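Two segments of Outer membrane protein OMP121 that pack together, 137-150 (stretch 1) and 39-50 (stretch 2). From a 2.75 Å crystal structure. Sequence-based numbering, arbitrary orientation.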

ATOM      1  N   ASP B 137       3.767  39.900   6.760  1.00 28.80           N
ATOM      2  CA  ASP B 137       2.383  40.337   6.862  1.00 29.10           C
ATOM      3  C   ASP B 137       1.981  40.708   8.271  1.00 29.23           C
ATOM      4  O   ASP B 137       0.844  41.138   8.473  1.00 29.54           O
ATOM      5  CB  ASP B 137       1.432  39.237   6.393  1.00 28.79           C
ATOM      6  CG  ASP B 137       1.326  39.152   4.903  1.00 32.25           C
ATOM      7  OD1 ASP B 137       1.515  40.183   4.230  1.00 34.40           O
ATOM      8  OD2 ASP B 137       1.038  38.042   4.411  1.00 33.56           O
ATOM      9  N   VAL B 138       2.851  40.521   9.254  1.00 32.57           N
ATOM     10  CA  VAL B 138       2.430  40.692  10.638  1.00 32.75           C
ATOM     11  C   VAL B 138       2.558  42.155  11.027  1.00 29.75           C
ATOM     12  O   VAL B 138       3.618  42.765  10.865  1.00 29.91           O
ATOM     13  CB  VAL B 138       3.241  39.801  11.579  1.00 29.88           C
ATOM     14  CG1 VAL B 138       2.698  39.928  12.976  1.00 28.85           C
ATOM     15  CG2 VAL B 138       3.157  38.383  11.105  1.00 35.80           C
ATOM     16  N   ALA B 139       1.470  42.724  11.525  1.00 30.12           N
ATOM     17  CA  ALA B 139       1.561  44.044  12.120  1.00 30.71           C
ATOM     18  C   ALA B 139       1.904  43.929  13.591  1.00 30.67           C
ATOM     19  O   ALA B 139       2.904  44.479  14.057  1.00 30.84           O
ATOM     20  CB  ALA B 139       0.253  44.801  11.928  1.00 31.22           C
ATOM     21  N   ASN B 140       1.112  43.172  14.326  1.00 33.97           N
ATOM     22  CA  ASN B 140       1.265  43.068  15.764  1.00 30.50           C
ATOM     23  C   ASN B 140       1.060  41.625  16.200  1.00 29.94           C
ATOM     24  O   ASN B 140       0.184  40.928  15.689  1.00 29.73           O
ATOM     25  CB  ASN B 140       0.275  43.996  16.457  1.00 31.11           C
ATOM     26  CG  ASN B 140       0.136  43.704  17.909  1.00 31.15           C
ATOM     27  OD1 ASN B 140       0.978  44.089  18.697  1.00 33.85           O
ATOM     28  ND2 ASN B 140      -0.935  43.027  18.282  1.00 32.92           N
ATOM     29  N   MET B 141       1.884  41.176  17.129  1.00 29.74           N
ATOM     30  CA  MET B 141       1.691  39.899  17.789  1.00 29.31           C
ATOM     31  C   MET B 141       1.588  40.133  19.278  1.00 29.60           C
ATOM     32  O   MET B 141       2.460  40.766  19.864  1.00 29.83           O
ATOM     33  CB  MET B 141       2.833  38.935  17.505  1.00 30.02           C
ATOM     34  CG  MET B 141       2.872  37.772  18.462  1.00 28.43           C
ATOM     35  SD  MET B 141       4.223  36.718  18.053  1.00 27.86           S
ATOM     36  CE  MET B 141       3.938  36.539  16.324  1.00 27.65           C
ATOM     37  N   THR B 142       0.549  39.598  19.889  1.00 29.60           N
ATOM     38  CA  THR B 142       0.340  39.724  21.320  1.00 29.90           C
ATOM     39  C   THR B 142       0.096  38.350  21.921  1.00 36.95           C
ATOM     40  O   THR B 142      -0.821  37.637  21.503  1.00 31.47           O
ATOM     41  CB  THR B 142      -0.824  40.653  21.602  1.00 30.50           C
ATOM     42  OG1 THR B 142      -0.412  41.986  21.334  1.00 30.95           O
ATOM     43  CG2 THR B 142      -1.264  40.546  23.034  1.00 30.78           C
ATOM     44  N   ILE B 143       0.920  37.992  22.899  1.00 34.63           N
ATOM     45  CA  ILE B 143       0.932  36.674  23.521  1.00 29.06           C
ATOM     46  C   ILE B 143       0.242  36.786  24.866  1.00 39.03           C
ATOM     47  O   ILE B 143       0.739  37.465  25.764  1.00 45.26           O
ATOM     48  CB  ILE B 143       2.363  36.155  23.676  1.00 28.73           C
ATOM     49  CG1 ILE B 143       2.942  35.852  22.309  1.00 28.30           C
ATOM     50  CG2 ILE B 143       2.390  34.947  24.533  1.00 28.48           C
ATOM     51  CD1 ILE B 143       4.275  35.263  22.359  1.00 27.97           C
ATOM     52  N   LEU B 144      -0.902  36.141  25.016  1.00 34.25           N
ATOM     53  CA  LEU B 144      -1.584  36.092  26.302  1.00 29.85           C
ATOM     54  C   LEU B 144      -1.059  34.884  27.064  1.00 40.19           C
ATOM     55  O   LEU B 144      -1.261  33.742  26.645  1.00 29.08           O
ATOM     56  CB  LEU B 144      -3.094  36.007  26.109  1.00 30.04           C
ATOM     57  CG  LEU B 144      -3.659  37.081  25.197  1.00 30.32           C
ATOM     58  CD1 LEU B 144      -5.133  36.892  25.028  1.00 30.51           C
ATOM     59  CD2 LEU B 144      -3.381  38.412  25.808  1.00 30.91           C
ATOM     60  N   LYS B 145      -0.379  35.127  28.176  1.00 31.38           N
ATOM     61  CA  LYS B 145       0.287  34.022  28.846  1.00 33.36           C
ATOM     62  C   LYS B 145      -0.604  33.334  29.869  1.00 29.72           C
ATOM     63  O   LYS B 145      -0.445  32.135  30.121  1.00 29.39           O
ATOM     64  CB  LYS B 145       1.554  34.520  29.519  1.00 29.69           C
ATOM     65  CG  LYS B 145       2.462  35.308  28.613  1.00 29.59           C
ATOM     66  CD  LYS B 145       3.689  35.775  29.378  1.00 31.94           C
ATOM     67  CE  LYS B 145       4.577  36.703  28.570  1.00 29.84           C
ATOM     68  NZ  LYS B 145       3.868  37.949  28.255  1.00 40.48           N
ATOM     69  N   GLY B 146      -1.538  34.064  30.458  1.00 30.28           N
ATOM     70  CA  GLY B 146      -2.301  33.530  31.552  1.00 30.58           C
ATOM     71  C   GLY B 146      -3.555  32.847  31.088  1.00 30.46           C
ATOM     72  O   GLY B 146      -4.060  33.100  30.003  1.00 30.30           O
ATOM     73  N   ALA B 147      -4.059  31.961  31.931  1.00 30.56           N
ATOM     74  CA  ALA B 147      -5.163  31.095  31.561  1.00 30.41           C
ATOM     75  C   ALA B 147      -6.344  31.271  32.499  1.00 31.04           C
ATOM     76  O   ALA B 147      -7.043  30.309  32.798  1.00 31.03           O
ATOM     77  CB  ALA B 147      -4.708  29.641  31.539  1.00 29.90           C
ATOM     78  N   ALA B 148      -6.580  32.497  32.966  1.00 31.62           N
ATOM     79  CA  ALA B 148      -7.671  32.769  33.884  1.00 32.29           C
ATOM     80  C   ALA B 148      -8.827  33.531  33.264  1.00 32.61           C
ATOM     81  O   ALA B 148      -9.891  33.611  33.877  1.00 34.60           O
ATOM     82  CB  ALA B 148      -7.171  33.565  35.089  1.00 32.86           C
ATOM     83  N   ALA B 149      -8.660  34.090  32.083  1.00 34.26           N
ATOM     84  CA  ALA B 149      -9.745  34.758  31.410  1.00 33.77           C
ATOM     85  C   ALA B 149      -9.687  34.342  29.944  1.00 34.63           C
ATOM     86  O   ALA B 149      -9.277  35.104  29.081  1.00 31.92           O
ATOM     87  CB  ALA B 149      -9.660  36.271  31.568  1.00 36.57           C
ATOM     88  N   THR B 150     -10.098  33.108  29.667  1.00 31.65           N
ATOM     89  CA  THR B 150     -10.004  32.538  28.332  1.00 31.07           C
ATOM     90  C   THR B 150     -11.364  32.318  27.699  1.00 31.21           C
ATOM     91  O   THR B 150     -11.483  31.508  26.780  1.00 30.76           O
ATOM     92  CB  THR B 150      -9.242  31.219  28.375  1.00 30.47           C
ATOM     93  OG1 THR B 150      -9.807  30.389  29.388  1.00 30.68           O
ATOM     94  CG2 THR B 150      -7.796  31.464  28.690  1.00 30.26           C
TER
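Stretch 2 (39-50) ALGYAATSVGGE

Stretch 2 lies alongside stretch 1 as a neighbouring strand in a sheet. Strand 44-48 runs antiparallel to strand 140-144; their N-to-C directions differ by 163°, and the axes approach to 4.6 Å. The contact buries 736 Å², both sides summed. Residues 39-43 are loop or turn, and a helix begins at Gly-49 and continues later in the chain.

Contact along stretch 1 starts at Val-138, where Val-138 O lies 3.1 Å from Gly-49 CA in a CA-H...O contact. Gly-49 has no side chain, and the fit depends on that: an ideal CB would clash with Val-138 O. At Ala-139 the chain turns a corner. Ala-139 O accepts a hydrogen bond from Gly-49 N at 2.7 Å, just where stretch 2 passes from strand to helix.

Asn-140 faces Gly-48 as a non-hydrogen-bonded pair, with their CA atoms 4.3 Å apart. Met-141 and Val-47 form the next pair, joined in both directions. Met-141 N donates to Val-47 O at 2.7 Å, and Val-47 N donates to Met-141 O at 2.8 Å. Both bonds are nearly straight.

Thr-142 sits opposite Ser-46, with CA atoms 4.5 Å apart. Thr-142 OG1 and Ser-46 OG share a weak hydrogen bond of 3.4 Å. Within stretch 1, Asn-140 ND2 also donates to Thr-142 OG1, at 3.3 Å. Ile-143 N donates to Thr-45 O at 3.0 Å; the return bond, Thr-45 N to Ile-143 O, is weak at 3.3 Å.

Leu-144 pairs with Ala-44, CA to CA 4.8 Å. The side chains of Asn-140, Thr-142, Ser-46, Leu-144 and Ala-44 share one face of the sheet, and those of Met-141, Ile-143, Thr-45 and Val-47 the other. Leu-144 CD2 packs 4.0 Å from Ala-44 CB and 4.1 Å from Leu-40 CD2. Leu-144 CB lies at the edge of the Tyr-42 ring, 3.8 Å from Tyr-42 CE1.

Beyond the strand, Lys-145 N still donates to Ala-43 O, at 3.2 Å. The lysine side chain runs past Ala-44 to Thr-45, where Lys-145 NZ donates to Thr-45 OG1 at 2.8 Å. Gly-146 leaves little space beside the tyrosine: Gly-146 N is 3.8 Å from Tyr-42 CD1, and an ideal CB would be tight against that atom.

Ala-149 closes the contact, with Ala-149 CB 4.2 Å from Tyr-42 CE2. A water bridges the two residues. The water O lies 2.7 Å from Tyr-42 OH and donates to Ala-149 O, also at 2.7 Å.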

ATOM      1  N   ALA B  39      -5.809  47.508  29.606  1.00 61.61           N
ATOM      2  CA  ALA B  39      -6.538  47.355  30.850  1.00 58.75           C
ATOM      3  C   ALA B  39      -6.509  45.912  31.337  1.00 57.59           C
ATOM      4  O   ALA B  39      -7.266  45.542  32.238  1.00 54.58           O
ATOM      5  CB  ALA B  39      -7.980  47.800  30.654  1.00 63.01           C
ATOM      6  N   LEU B  40      -5.660  45.099  30.716  1.00 55.65           N
ATOM      7  CA  LEU B  40      -5.543  43.684  30.992  1.00 52.47           C
ATOM      8  C   LEU B  40      -5.109  43.446  32.429  1.00 49.54           C
ATOM      9  O   LEU B  40      -4.491  44.293  33.068  1.00 53.30           O
ATOM     10  CB  LEU B  40      -4.526  43.072  30.043  1.00 34.18           C
ATOM     11  CG  LEU B  40      -4.720  41.648  29.563  1.00 34.59           C
ATOM     12  CD1 LEU B  40      -6.044  41.522  28.839  1.00 40.62           C
ATOM     13  CD2 LEU B  40      -3.582  41.317  28.643  1.00 32.83           C
ATOM     14  N   GLY B  41      -5.419  42.259  32.931  1.00 44.16           N
ATOM     15  CA  GLY B  41      -5.082  41.936  34.298  1.00 42.98           C
ATOM     16  C   GLY B  41      -4.186  40.730  34.430  1.00 36.42           C
ATOM     17  O   GLY B  41      -4.173  40.094  35.480  1.00 44.60           O
ATOM     18  N   TYR B  42      -3.434  40.395  33.386  1.00 33.90           N
ATOM     19  CA  TYR B  42      -2.505  39.277  33.456  1.00 33.30           C
ATOM     20  C   TYR B  42      -1.372  39.517  32.469  1.00 32.86           C
ATOM     21  O   TYR B  42      -1.401  40.461  31.679  1.00 32.98           O
ATOM     22  CB  TYR B  42      -3.215  37.937  33.209  1.00 32.84           C
ATOM     23  CG  TYR B  42      -3.949  37.835  31.901  1.00 32.51           C
ATOM     24  CD1 TYR B  42      -3.308  37.392  30.758  1.00 31.85           C
ATOM     25  CD2 TYR B  42      -5.283  38.167  31.811  1.00 32.88           C
ATOM     26  CE1 TYR B  42      -3.975  37.296  29.562  1.00 31.59           C
ATOM     27  CE2 TYR B  42      -5.955  38.073  30.622  1.00 32.62           C
ATOM     28  CZ  TYR B  42      -5.298  37.636  29.501  1.00 31.98           C
ATOM     29  OH  TYR B  42      -5.975  37.545  28.314  1.00 31.76           O
ATOM     30  N   ALA B  43      -0.365  38.653  32.524  1.00 32.37           N
ATOM     31  CA  ALA B  43       0.841  38.850  31.733  1.00 32.01           C
ATOM     32  C   ALA B  43       0.547  38.753  30.252  1.00 31.56           C
ATOM     33  O   ALA B  43      -0.144  37.836  29.803  1.00 31.18           O
ATOM     34  CB  ALA B  43       1.900  37.824  32.109  1.00 31.60           C
ATOM     35  N   ALA B  44       1.082  39.705  29.494  1.00 31.63           N
ATOM     36  CA  ALA B  44       1.023  39.685  28.040  1.00 34.71           C
ATOM     37  C   ALA B  44       2.185  40.495  27.498  1.00 35.79           C
ATOM     38  O   ALA B  44       2.719  41.371  28.178  1.00 41.11           O
ATOM     39  CB  ALA B  44      -0.306  40.232  27.521  1.00 34.55           C
ATOM     40  N   THR B  45       2.583  40.183  26.277  1.00 34.34           N
ATOM     41  CA  THR B  45       3.688  40.868  25.623  1.00 30.80           C
ATOM     42  C   THR B  45       3.296  41.210  24.194  1.00 30.67           C
ATOM     43  O   THR B  45       2.724  40.374  23.492  1.00 30.25           O
ATOM     44  CB  THR B  45       4.936  40.011  25.634  1.00 30.33           C
ATOM     45  OG1 THR B  45       5.390  39.850  26.974  1.00 30.55           O
ATOM     46  CG2 THR B  45       6.023  40.669  24.835  1.00 30.34           C
ATOM     47  N   SER B  46       3.584  42.441  23.775  1.00 31.08           N
ATOM     48  CA  SER B  46       3.311  42.887  22.419  1.00 31.05           C
ATOM     49  C   SER B  46       4.618  43.006  21.663  1.00 30.84           C
ATOM     50  O   SER B  46       5.601  43.511  22.203  1.00 35.94           O
ATOM     51  CB  SER B  46       2.580  44.229  22.401  1.00 31.72           C
ATOM     52  OG  SER B  46       1.397  44.179  23.167  1.00 35.99           O
ATOM     53  N   VAL B  47       4.635  42.510  20.433  1.00 30.43           N
ATOM     54  CA  VAL B  47       5.740  42.714  19.511  1.00 30.30           C
ATOM     55  C   VAL B  47       5.162  43.103  18.166  1.00 30.35           C
ATOM     56  O   VAL B  47       4.182  42.507  17.712  1.00 42.20           O
ATOM     57  CB  VAL B  47       6.620  41.463  19.355  1.00 29.69           C
ATOM     58  CG1 VAL B  47       7.770  41.760  18.427  1.00 29.64           C
ATOM     59  CG2 VAL B  47       7.129  41.024  20.680  1.00 29.66           C
ATOM     60  N   GLY B  48       5.752  44.087  17.544  1.00 30.68           N
ATOM     61  CA  GLY B  48       5.322  44.478  16.230  1.00 30.77           C
ATOM     62  C   GLY B  48       6.083  43.751  15.153  1.00 30.30           C
ATOM     63  O   GLY B  48       7.166  43.205  15.380  1.00 30.01           O
ATOM     64  N   GLY B  49       5.498  43.762  13.964  1.00 30.28           N
ATOM     65  CA  GLY B  49       6.015  42.930  12.901  1.00 29.83           C
ATOM     66  C   GLY B  49       7.447  43.245  12.551  1.00 29.88           C
ATOM     67  O   GLY B  49       8.203  42.356  12.167  1.00 29.45           O
ATOM     68  N   GLU B  50       7.838  44.507  12.696  1.00 30.44           N
ATOM     69  CA  GLU B  50       9.180  44.919  12.331  1.00 30.57           C
ATOM     70  C   GLU B  50      10.224  44.136  13.117  1.00 47.47           C
ATOM     71  O   GLU B  50      11.226  43.686  12.552  1.00 29.99           O
ATOM     72  CB  GLU B  50       9.301  46.414  12.561  1.00 31.28           C
ATOM     73  CG  GLU B  50      10.372  47.126  11.768  1.00 44.18           C
ATOM     74  CD  GLU B  50      10.454  48.581  12.143  1.00 44.20           C
ATOM     75  OE1 GLU B  50       9.394  49.236  12.194  1.00 32.68           O
ATOM     76  OE2 GLU B  50      11.571  49.051  12.424  1.00 38.72           O
TER
HETATM   77  O   HOH W   1      -8.654  37.675  28.413  1.00 26.25           O